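Local coordinates for protein cortical-lytic enzyme (Clostridium perfringens, PDB 5JIP) that probably hydrolyses the peptidoglycan of the spore cortex during germination, acting as a muramidase of glycoside hydrolase family 25, at residues 37-42 against 199-204; 112-117 against 125-130; 146-151 against 159-164. All coordinates share one frame; numbering follows the deposited sequence.

Interaction 1 of 3, residues 37-42 against 199-204; sequences FIYLRA and WTMWQF. With MES (2-(N-morpholino)-ethanesulfonic acid), chain C.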
loop_
_atom_site.group_PDB
_atom_site.type_symbol
_atom_site.label_atom_id
_atom_site.label_comp_id
_atom_site.label_asym_id
_atom_site.label_seq_id
_atom_site.Cartn_x
_atom_site.Cartn_y
_atom_site.Cartn_z
ATOM N N PHE A 37 -10.728 21.622 3.843
ATOM C CA PHE A 37 -11.312 21.126 2.608
ATOM C C PHE A 37 -12.710 21.703 2.523
ATOM O O PHE A 37 -13.279 22.133 3.532
ATOM C CB PHE A 37 -11.372 19.579 2.575
ATOM C CG PHE A 37 -12.132 18.979 3.741
ATOM C CD1 PHE A 37 -13.527 18.922 3.741
ATOM C CD2 PHE A 37 -11.461 18.509 4.852
ATOM C CE1 PHE A 37 -14.219 18.404 4.809
ATOM C CE2 PHE A 37 -12.149 17.978 5.922
ATOM C CZ PHE A 37 -13.539 17.921 5.902
ATOM N N ILE A 38 -13.257 21.714 1.307
ATOM C CA ILE A 38 -14.660 22.064 1.084
ATOM C C ILE A 38 -15.269 21.055 0.118
ATOM O O ILE A 38 -14.746 20.835 -0.985
ATOM C CB ILE A 38 -14.843 23.491 0.506
ATOM C CG1 ILE A 38 -14.333 24.539 1.485
ATOM C CG2 ILE A 38 -16.307 23.744 0.162
ATOM C CD1 ILE A 38 -14.247 25.912 0.871
ATOM N N TYR A 39 -16.422 20.498 0.495
ATOM C CA TYR A 39 -17.252 19.709 -0.415
ATOM C C TYR A 39 -18.403 20.539 -0.978
ATOM O O TYR A 39 -18.993 21.354 -0.271
ATOM C CB TYR A 39 -17.810 18.467 0.281
ATOM C CG TYR A 39 -16.954 17.241 0.014
ATOM C CD1 TYR A 39 -16.961 16.609 -1.227
ATOM C CD2 TYR A 39 -16.130 16.729 0.994
ATOM C CE1 TYR A 39 -16.182 15.493 -1.467
ATOM C CE2 TYR A 39 -15.328 15.621 0.756
ATOM C CZ TYR A 39 -15.344 15.013 -0.462
ATOM O OH TYR A 39 -14.518 13.923 -0.633
ATOM N N LEU A 40 -18.681 20.341 -2.273
ATOM C CA LEU A 40 -19.738 21.022 -3.015
ATOM C C LEU A 40 -20.680 19.994 -3.627
ATOM O O LEU A 40 -20.252 18.922 -4.055
ATOM C CB LEU A 40 -19.175 21.860 -4.169
ATOM C CG LEU A 40 -17.990 22.790 -3.847
ATOM C CD1 LEU A 40 -17.403 23.350 -5.155
ATOM C CD2 LEU A 40 -18.434 23.876 -2.890
ATOM N N ARG A 41 -21.959 20.327 -3.701
ATOM C CA ARG A 41 -22.836 19.563 -4.577
ATOM C C ARG A 41 -22.488 19.861 -6.024
ATOM O O ARG A 41 -22.480 21.021 -6.458
ATOM C CB ARG A 41 -24.312 19.879 -4.321
ATOM C CG ARG A 41 -25.240 19.002 -5.195
ATOM C CD ARG A 41 -26.714 19.081 -4.769
ATOM N NE ARG A 41 -27.327 20.347 -5.150
ATOM C CZ ARG A 41 -28.640 20.570 -5.139
ATOM N NH1 ARG A 41 -29.464 19.617 -4.719
ATOM N NH2 ARG A 41 -29.117 21.741 -5.552
ATOM N N ALA A 42 -22.224 18.810 -6.775
ATOM C CA ALA A 42 -22.064 18.917 -8.218
ATOM C C ALA A 42 -23.396 18.778 -8.917
ATOM O O ALA A 42 -23.707 19.564 -9.817
ATOM C CB ALA A 42 -21.111 17.855 -8.747
ATOM N N TRP A 199 -14.701 5.350 9.764
ATOM C CA TRP A 199 -15.185 6.451 8.947
ATOM C C TRP A 199 -14.016 7.283 8.450
ATOM O O TRP A 199 -12.998 7.454 9.126
ATOM C CB TRP A 199 -16.194 7.344 9.679
ATOM C CG TRP A 199 -15.837 7.956 11.008
ATOM C CD1 TRP A 199 -16.234 7.521 12.237
ATOM C CD2 TRP A 199 -15.147 9.192 11.232
ATOM N NE1 TRP A 199 -15.772 8.370 13.216
ATOM C CE2 TRP A 199 -15.103 9.405 12.623
ATOM C CE3 TRP A 199 -14.505 10.094 10.401
ATOM C CZ2 TRP A 199 -14.482 10.500 13.180
ATOM C CZ3 TRP A 199 -13.873 11.180 10.964
ATOM C CH2 TRP A 199 -13.855 11.372 12.335
ATOM N N THR A 200 -14.158 7.759 7.226
ATOM C CA THR A 200 -13.210 8.686 6.648
ATOM C C THR A 200 -13.578 10.129 6.990
ATOM O O THR A 200 -12.689 10.939 7.292
ATOM C CB THR A 200 -13.173 8.457 5.134
ATOM O OG1 THR A 200 -12.679 7.133 4.894
ATOM C CG2 THR A 200 -12.331 9.470 4.432
ATOM N N MET A 201 -14.872 10.467 6.926
ATOM C CA MET A 201 -15.367 11.764 7.388
ATOM C C MET A 201 -16.636 11.551 8.194
ATOM O O MET A 201 -17.345 10.557 8.027
ATOM C CB MET A 201 -15.643 12.712 6.228
ATOM C CG MET A 201 -14.400 13.145 5.490
ATOM S SD MET A 201 -14.716 14.344 4.139
ATOM C CE MET A 201 -16.171 15.199 4.647
ATOM N N TRP A 202 -16.890 12.491 9.088
ATOM C CA TRP A 202 -18.054 12.480 9.970
ATOM C C TRP A 202 -18.715 13.851 9.900
ATOM O O TRP A 202 -18.107 14.854 10.293
ATOM C CB TRP A 202 -17.635 12.140 11.399
ATOM C CG TRP A 202 -18.669 12.357 12.471
ATOM C CD1 TRP A 202 -20.022 12.400 12.333
ATOM C CD2 TRP A 202 -18.400 12.586 13.866
ATOM N NE1 TRP A 202 -20.625 12.616 13.570
ATOM C CE2 TRP A 202 -19.638 12.752 14.515
ATOM C CE3 TRP A 202 -17.229 12.651 14.620
ATOM C CZ2 TRP A 202 -19.730 12.977 15.885
ATOM C CZ3 TRP A 202 -17.324 12.886 15.976
ATOM C CH2 TRP A 202 -18.557 13.036 16.594
ATOM N N GLN A 203 -19.929 13.894 9.346
ATOM C CA GLN A 203 -20.751 15.097 9.342
ATOM C C GLN A 203 -21.476 15.142 10.680
ATOM O O GLN A 203 -22.359 14.314 10.936
ATOM C CB GLN A 203 -21.752 15.071 8.197
ATOM C CG GLN A 203 -22.422 16.410 7.950
ATOM C CD GLN A 203 -23.434 16.286 6.855
ATOM O OE1 GLN A 203 -24.474 15.666 7.033
ATOM N NE2 GLN A 203 -23.129 16.872 5.698
ATOM N N PHE A 204 -21.042 16.042 11.562
ATOM C CA PHE A 204 -21.555 16.062 12.927
ATOM C C PHE A 204 -22.641 17.107 13.147
ATOM O O PHE A 204 -23.297 17.084 14.191
ATOM C CB PHE A 204 -20.402 16.263 13.933
ATOM C CG PHE A 204 -19.684 17.579 13.796
ATOM C CD1 PHE A 204 -18.589 17.695 12.941
ATOM C CD2 PHE A 204 -20.101 18.691 14.502
ATOM C CE1 PHE A 204 -17.929 18.896 12.790
ATOM C CE2 PHE A 204 -19.446 19.909 14.350
ATOM C CZ PHE A 204 -18.367 20.011 13.485
HETATM O O1 MES C . -24.949 16.385 3.712
HETATM C C2 MES C . -24.511 15.837 2.494
HETATM C C3 MES C . -25.210 16.512 1.343
HETATM N N4 MES C . -26.647 16.576 1.523
HETATM C C5 MES C . -27.095 17.005 2.843
HETATM C C6 MES C . -26.353 16.197 3.887
HETATM C C7 MES C . -27.187 17.473 0.499
HETATM C C8 MES C . -28.541 17.019 -0.003
HETATM S S MES C . -29.168 18.161 -1.084
HETATM O O1S MES C . -28.589 17.951 -2.410
HETATM O O2S MES C . -29.030 19.521 -0.547
HETATM O O3S MES C . -30.596 17.845 -1.205
#
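Met201 makes a double Met-aromatic contact with Phe37 and Tyr39 inside the TIM-barrel-like domain of this family 25 hydrolase. Strands 38-44 and 201-208 belong to the same curled sheet but are not paired; their side chains meet across its interior, with the nearest CA atoms, those of Phe37 and Met201, still 11.3 Å apart. The two rings use the thioether differently. Met201 SD lies 4.6 Å from the centroid of the Phe37 ring, in an oblique position, whereas it reaches the Tyr39 ring at the edge, 3.7 Å from Tyr39 CE2. A tight bend at chi3 (28°) turns the methyl so that it touches both rings, with Met201 CE 3.8 Å from Phe37 CE1 and 4.0 Å from Tyr39 CD2. Tyr39 OH is hydrogen-bonded to Phe109 O.

Further along both strands a MES molecule, probably from the crystallisation liquor, bridges the segments where direct contact ends. Arg41 NH1 donates to its sulfonate O1S over 3.0 Å with a bent geometry (132°), and the guanidinium also has salt bridges to Asp53 and Glu21. At the morpholine end the bond is much straighter: Gln203 NE2 to MES O1, 2.7 Å and 168°.

Interaction 2 of 3, residues 112-117 against 125-130; sequences LDVETP and TELVNW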
loop_
_atom_site.group_PDB
_atom_site.type_symbol
_atom_site.label_atom_id
_atom_site.label_comp_id
_atom_site.label_asym_id
_atom_site.label_seq_id
_atom_site.Cartn_x
_atom_site.Cartn_y
_atom_site.Cartn_z
ATOM N N LEU A 112 -20.800 9.904 -3.655
ATOM C CA LEU A 112 -22.199 9.543 -3.863
ATOM C C LEU A 112 -22.972 9.757 -2.565
ATOM O O LEU A 112 -22.668 9.145 -1.539
ATOM C CB LEU A 112 -22.322 8.095 -4.335
ATOM C CG LEU A 112 -23.734 7.577 -4.605
ATOM C CD1 LEU A 112 -24.289 8.229 -5.847
ATOM C CD2 LEU A 112 -23.661 6.069 -4.778
ATOM N N ASP A 113 -23.955 10.641 -2.626
ATOM C CA ASP A 113 -24.762 11.069 -1.485
ATOM C C ASP A 113 -26.089 10.327 -1.555
ATOM O O ASP A 113 -26.907 10.598 -2.440
ATOM C CB ASP A 113 -24.916 12.593 -1.559
ATOM C CG ASP A 113 -25.992 13.170 -0.628
ATOM O OD1 ASP A 113 -26.585 12.444 0.201
ATOM O OD2 ASP A 113 -26.204 14.406 -0.730
ATOM N N VAL A 114 -26.294 9.377 -0.637
ATOM C CA VAL A 114 -27.460 8.498 -0.640
ATOM C C VAL A 114 -28.264 8.789 0.618
ATOM O O VAL A 114 -27.803 8.548 1.745
ATOM C CB VAL A 114 -27.074 7.014 -0.716
ATOM C CG1 VAL A 114 -28.328 6.132 -0.723
ATOM C CG2 VAL A 114 -26.234 6.759 -1.935
ATOM N N GLU A 115 -29.455 9.316 0.423
ATOM C CA GLU A 115 -30.345 9.695 1.511
ATOM C C GLU A 115 -31.777 9.279 1.223
ATOM O O GLU A 115 -32.666 9.625 2.000
ATOM C CB GLU A 115 -30.309 11.222 1.747
ATOM C CG GLU A 115 -29.007 11.746 2.259
ATOM C CD GLU A 115 -28.974 13.266 2.236
ATOM O OE1 GLU A 115 -29.921 13.887 2.785
ATOM O OE2 GLU A 115 -28.021 13.824 1.655
ATOM N N THR A 116 -32.024 8.576 0.127
ATOM C CA THR A 116 -33.358 8.234 -0.329
ATOM C C THR A 116 -33.263 6.879 -1.016
ATOM O O THR A 116 -32.180 6.510 -1.494
ATOM C CB THR A 116 -33.902 9.330 -1.265
ATOM O OG1 THR A 116 -35.309 9.156 -1.471
ATOM C CG2 THR A 116 -33.202 9.323 -2.589
ATOM N N PRO A 117 -34.351 6.090 -1.048
ATOM C CA PRO A 117 -35.663 6.305 -0.427
ATOM C C PRO A 117 -35.679 5.853 1.012
ATOM O O PRO A 117 -34.882 4.989 1.398
ATOM C CB PRO A 117 -36.596 5.442 -1.280
ATOM C CG PRO A 117 -35.730 4.262 -1.644
ATOM C CD PRO A 117 -34.316 4.822 -1.812
ATOM N N THR A 125 -31.007 -5.360 -0.463
ATOM C CA THR A 125 -30.256 -5.864 -1.612
ATOM C C THR A 125 -30.400 -4.920 -2.792
ATOM O O THR A 125 -29.421 -4.611 -3.479
ATOM C CB THR A 125 -30.726 -7.269 -1.999
ATOM O OG1 THR A 125 -30.564 -8.160 -0.885
ATOM C CG2 THR A 125 -29.938 -7.810 -3.204
ATOM N N GLU A 126 -31.616 -4.444 -3.046
ATOM C CA GLU A 126 -31.820 -3.562 -4.182
ATOM C C GLU A 126 -31.071 -2.242 -4.001
ATOM O O GLU A 126 -30.456 -1.741 -4.952
ATOM C CB GLU A 126 -33.317 -3.322 -4.388
ATOM C CG GLU A 126 -34.050 -4.549 -4.908
ATOM C CD GLU A 126 -35.554 -4.406 -4.890
ATOM O OE1 GLU A 126 -36.091 -3.780 -3.947
ATOM O OE2 GLU A 126 -36.191 -4.930 -5.838
ATOM N N LEU A 127 -31.116 -1.665 -2.798
ATOM C CA LEU A 127 -30.444 -0.382 -2.584
ATOM C C LEU A 127 -28.935 -0.547 -2.714
ATOM O O LEU A 127 -28.273 0.203 -3.438
ATOM C CB LEU A 127 -30.801 0.190 -1.222
ATOM C CG LEU A 127 -30.127 1.515 -0.847
ATOM C CD1 LEU A 127 -30.502 2.597 -1.823
ATOM C CD2 LEU A 127 -30.502 1.979 0.555
ATOM N N VAL A 128 -28.378 -1.556 -2.048
ATOM C CA VAL A 128 -26.936 -1.750 -2.086
ATOM C C VAL A 128 -26.481 -2.110 -3.498
ATOM O O VAL A 128 -25.449 -1.625 -3.954
ATOM C CB VAL A 128 -26.506 -2.803 -1.040
ATOM C CG1 VAL A 128 -25.049 -3.195 -1.217
ATOM C CG2 VAL A 128 -26.724 -2.307 0.413
ATOM N N ASN A 129 -27.209 -2.995 -4.204
ATOM C CA ASN A 129 -26.865 -3.284 -5.589
ATOM C C ASN A 129 -26.809 -2.011 -6.438
ATOM O O ASN A 129 -25.953 -1.882 -7.322
ATOM C CB ASN A 129 -27.867 -4.263 -6.193
ATOM C CG ASN A 129 -27.605 -5.689 -5.778
ATOM O OD1 ASN A 129 -26.625 -5.988 -5.080
ATOM N ND2 ASN A 129 -28.473 -6.583 -6.215
ATOM N N TRP A 130 -27.733 -1.079 -6.210
ATOM C CA TRP A 130 -27.732 0.163 -6.983
ATOM C C TRP A 130 -26.490 0.998 -6.687
ATOM O O TRP A 130 -25.811 1.463 -7.602
ATOM C CB TRP A 130 -29.008 0.954 -6.694
ATOM C CG TRP A 130 -29.182 2.110 -7.594
ATOM C CD1 TRP A 130 -29.930 2.163 -8.744
ATOM C CD2 TRP A 130 -28.586 3.404 -7.447
ATOM N NE1 TRP A 130 -29.824 3.405 -9.315
ATOM C CE2 TRP A 130 -29.007 4.186 -8.537
ATOM C CE3 TRP A 130 -27.729 3.979 -6.493
ATOM C CZ2 TRP A 130 -28.617 5.532 -8.691
ATOM C CZ3 TRP A 130 -27.341 5.292 -6.655
ATOM C CH2 TRP A 130 -27.791 6.059 -7.745
#
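The Trp130 indole presents the CZ3 corner of its six-membered ring to the methyl fork of Leu112: CD2 approaches CZ3 obliquely at 4.2 Å, and Leu112 CD1 lies 4.3 Å from the same atom. This is strand-to-helix packing within a beta-alpha-beta unit of the barrel, in which strand 111-113 leads through a loop to helix 124-142 and on to strand 147-151.

Residue spacing fits the two elements together. Leu112 and Val114, two apart on an extended chain, both direct their side chains at the helix. Leu127 and Trp130, three apart and so close to one turn, answer from the other side. Asp113, between the two apolar residues, points away from the helix, and its OD2, like Glu115 OE2, is hydrogen-bonded to N4 of the MES molecule.

No hydrogen bond crosses this contact; it buries 177 Å² through apolar packing, and the indole N-H is satisfied outside it by Ser84 OG. With CG anti to the backbone N (chi1 178°), Leu127 reaches out from the helix, and one methyl does the touching: CD1 lies 4.3 Å from Val114 CG1. That methyl also meets the Thr116-Pro117 peptide. Because this bond is cis, the carbonyl oxygen and the proline CD lie on the same side of it, and both face the leucine: Leu127 CD1 is 4.3 Å from Thr116 O and 4.4 Å from Pro117 CD.

Interaction 3 of 3, residues 146-151 against 159-164; sequences LMLYTG and DDFKVP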
loop_
_atom_site.group_PDB
_atom_site.type_symbol
_atom_site.label_atom_id
_atom_site.label_comp_id
_atom_site.label_asym_id
_atom_site.label_seq_id
_atom_site.Cartn_x
_atom_site.Cartn_y
_atom_site.Cartn_z
ATOM N N LEU A 146 -14.493 6.315 -5.240
ATOM C CA LEU A 146 -15.748 6.954 -4.883
ATOM C C LEU A 146 -16.021 6.792 -3.389
ATOM O O LEU A 146 -16.024 5.671 -2.873
ATOM C CB LEU A 146 -16.888 6.330 -5.695
ATOM C CG LEU A 146 -18.286 6.897 -5.467
ATOM C CD1 LEU A 146 -18.357 8.333 -5.986
ATOM C CD2 LEU A 146 -19.332 6.029 -6.136
ATOM N N MET A 147 -16.254 7.905 -2.700
ATOM C CA MET A 147 -16.669 7.883 -1.293
ATOM C C MET A 147 -18.192 7.896 -1.200
ATOM O O MET A 147 -18.862 8.523 -2.022
ATOM C CB MET A 147 -16.072 9.073 -0.523
ATOM C CG MET A 147 -16.561 9.199 0.925
ATOM S SD MET A 147 -15.376 9.969 2.047
ATOM C CE MET A 147 -15.407 11.650 1.467
ATOM N N LEU A 148 -18.726 7.144 -0.228
ATOM C CA LEU A 148 -20.160 7.092 0.057
ATOM C C LEU A 148 -20.500 7.994 1.234
ATOM O O LEU A 148 -19.880 7.905 2.302
ATOM C CB LEU A 148 -20.618 5.663 0.364
ATOM C CG LEU A 148 -22.125 5.533 0.683
ATOM C CD1 LEU A 148 -22.895 5.795 -0.553
ATOM C CD2 LEU A 148 -22.419 4.145 1.251
ATOM N N TYR A 149 -21.458 8.897 1.022
ATOM C CA TYR A 149 -22.066 9.650 2.100
ATOM C C TYR A 149 -23.448 9.084 2.408
ATOM O O TYR A 149 -24.270 8.903 1.498
ATOM C CB TYR A 149 -22.211 11.135 1.763
ATOM C CG TYR A 149 -23.089 11.868 2.763
ATOM C CD1 TYR A 149 -24.481 11.805 2.684
ATOM C CD2 TYR A 149 -22.534 12.654 3.765
ATOM C CE1 TYR A 149 -25.287 12.448 3.590
ATOM C CE2 TYR A 149 -23.365 13.344 4.679
ATOM C CZ TYR A 149 -24.741 13.226 4.574
ATOM O OH TYR A 149 -25.586 13.873 5.442
ATOM N N THR A 150 -23.713 8.849 3.690
ATOM C CA THR A 150 -25.042 8.484 4.130
ATOM C C THR A 150 -25.111 8.740 5.623
ATOM O O THR A 150 -24.094 8.943 6.277
ATOM C CB THR A 150 -25.362 7.016 3.767
ATOM O OG1 THR A 150 -26.758 6.773 3.956
ATOM C CG2 THR A 150 -24.601 6.077 4.612
ATOM N N GLY A 151 -26.338 8.696 6.166
ATOM C CA GLY A 151 -26.558 8.914 7.576
ATOM C C GLY A 151 -26.655 7.621 8.380
ATOM O O GLY A 151 -26.999 6.563 7.857
ATOM N N ASP A 159 -30.955 -2.257 7.463
ATOM C CA ASP A 159 -30.362 -3.434 8.092
ATOM C C ASP A 159 -28.850 -3.313 8.154
ATOM O O ASP A 159 -28.137 -4.287 7.909
ATOM C CB ASP A 159 -30.725 -4.721 7.341
ATOM C CG ASP A 159 -32.187 -5.086 7.457
ATOM O OD1 ASP A 159 -32.675 -5.246 8.596
ATOM O OD2 ASP A 159 -32.832 -5.224 6.394
ATOM N N ASP A 160 -28.337 -2.122 8.459
ATOM C CA ASP A 160 -26.893 -1.966 8.572
ATOM C C ASP A 160 -26.205 -2.147 7.225
ATOM O O ASP A 160 -25.004 -2.403 7.170
ATOM C CB ASP A 160 -26.339 -2.984 9.587
ATOM C CG ASP A 160 -25.103 -2.490 10.345
ATOM O OD1 ASP A 160 -24.946 -1.271 10.512
ATOM O OD2 ASP A 160 -24.295 -3.336 10.818
ATOM N N PHE A 161 -26.948 -2.057 6.124
ATOM C CA PHE A 161 -26.422 -2.331 4.787
ATOM C C PHE A 161 -25.882 -3.754 4.677
ATOM O O PHE A 161 -25.034 -4.053 3.831
ATOM C CB PHE A 161 -25.321 -1.335 4.388
ATOM C CG PHE A 161 -25.822 0.002 3.942
ATOM C CD1 PHE A 161 -27.175 0.331 3.970
ATOM C CD2 PHE A 161 -24.925 0.936 3.453
ATOM C CE1 PHE A 161 -27.614 1.592 3.530
ATOM C CE2 PHE A 161 -25.356 2.166 3.024
ATOM C CZ PHE A 161 -26.706 2.501 3.073
ATOM N N LYS A 162 -26.395 -4.654 5.503
ATOM C CA LYS A 162 -26.070 -6.074 5.371
ATOM C C LYS A 162 -26.950 -6.695 4.304
ATOM O O LYS A 162 -28.177 -6.614 4.379
ATOM C CB LYS A 162 -26.254 -6.789 6.703
ATOM C CG LYS A 162 -25.798 -8.250 6.663
ATOM C CD LYS A 162 -25.762 -8.857 8.048
ATOM C CE LYS A 162 -25.072 -10.219 8.016
ATOM N NZ LYS A 162 -25.132 -10.961 9.321
ATOM N N VAL A 163 -26.331 -7.288 3.294
ATOM C CA VAL A 163 -27.053 -7.900 2.186
ATOM C C VAL A 163 -27.157 -9.394 2.468
ATOM O O VAL A 163 -26.119 -10.042 2.645
ATOM C CB VAL A 163 -26.362 -7.651 0.849
ATOM C CG1 VAL A 163 -27.060 -8.449 -0.272
ATOM C CG2 VAL A 163 -26.374 -6.139 0.569
ATOM N N PRO A 164 -28.353 -9.970 2.481
ATOM C CA PRO A 164 -28.492 -11.427 2.685
ATOM C C PRO A 164 -27.572 -12.232 1.774
ATOM O O PRO A 164 -27.548 -12.052 0.563
ATOM C CB PRO A 164 -29.968 -11.676 2.353
ATOM C CG PRO A 164 -30.647 -10.399 2.757
ATOM C CD PRO A 164 -29.663 -9.302 2.400
#
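Phe161 sets the CE2 corner of its ring against the methyls of Leu148 and Thr150, two residues whose side chains leave the same face of strand 147-151. The leucine methyl CD2 lies at the edge of the ring, in its plane, 4.0 Å from Phe161 CE2. Thr150 CG2 comes in obliquely, 4.3 Å from Phe161 CE2 and 4.4 Å from Phe161 CZ. The ring therefore meets the strand with its CE2 side, and both partners are methyl groups. The contact is small, 88 Å² in all, and wholly apolar. Thr150 keeps its polar atom out of it: with OG1 anti to the backbone N (chi1 -168°), the hydroxyl is hydrogen-bonded to Val114 O while CG2 is left to meet the ring.

The backbone that delivers Phe161 is unusual. Asp159, Asp160 and Phe161 all have positive phi, from 59° to 67°, and form a short left-handed turn closed by a hydrogen bond from Lys162 N to Asp159 O (3.0 Å).

The contact thus places the loop that follows helix 152-157 against the outer face of the barrel sheet, while Tyr149 on the inner side of the same strand bonds to Gln203. Phe161 also touches Phe154 of helix 152-157, Val163 rests on Thr125 and Val128 of helix 124-142, and strand 147-151 itself runs parallel between strands 111-113 and 175-178.

In the fold
All three contacts are buried and reach one curled sheet, but from different sides. Interaction 1 lies within the barrel, its centre about 10 Å from that of the chain, and adds sulfur-aromatic and ligand-bridged polar chemistry. Interactions 2 and 3, centred about 18 and 16 Å from it, are apolar, fastening a helix and a loop to neighbouring parallel strands. Those strands are joined directly, with Leu112 O 2.8 Å from Tyr149 N in a probable hydrogen bond. Strand 147-151 serves both sides: outward it carries interaction 3, and inward Met147 CE packs 3.9 Å from Met201 SD of interaction 1. Along the chain, interactions 2 and 3 follow one another inside the loop that interaction 1 closes.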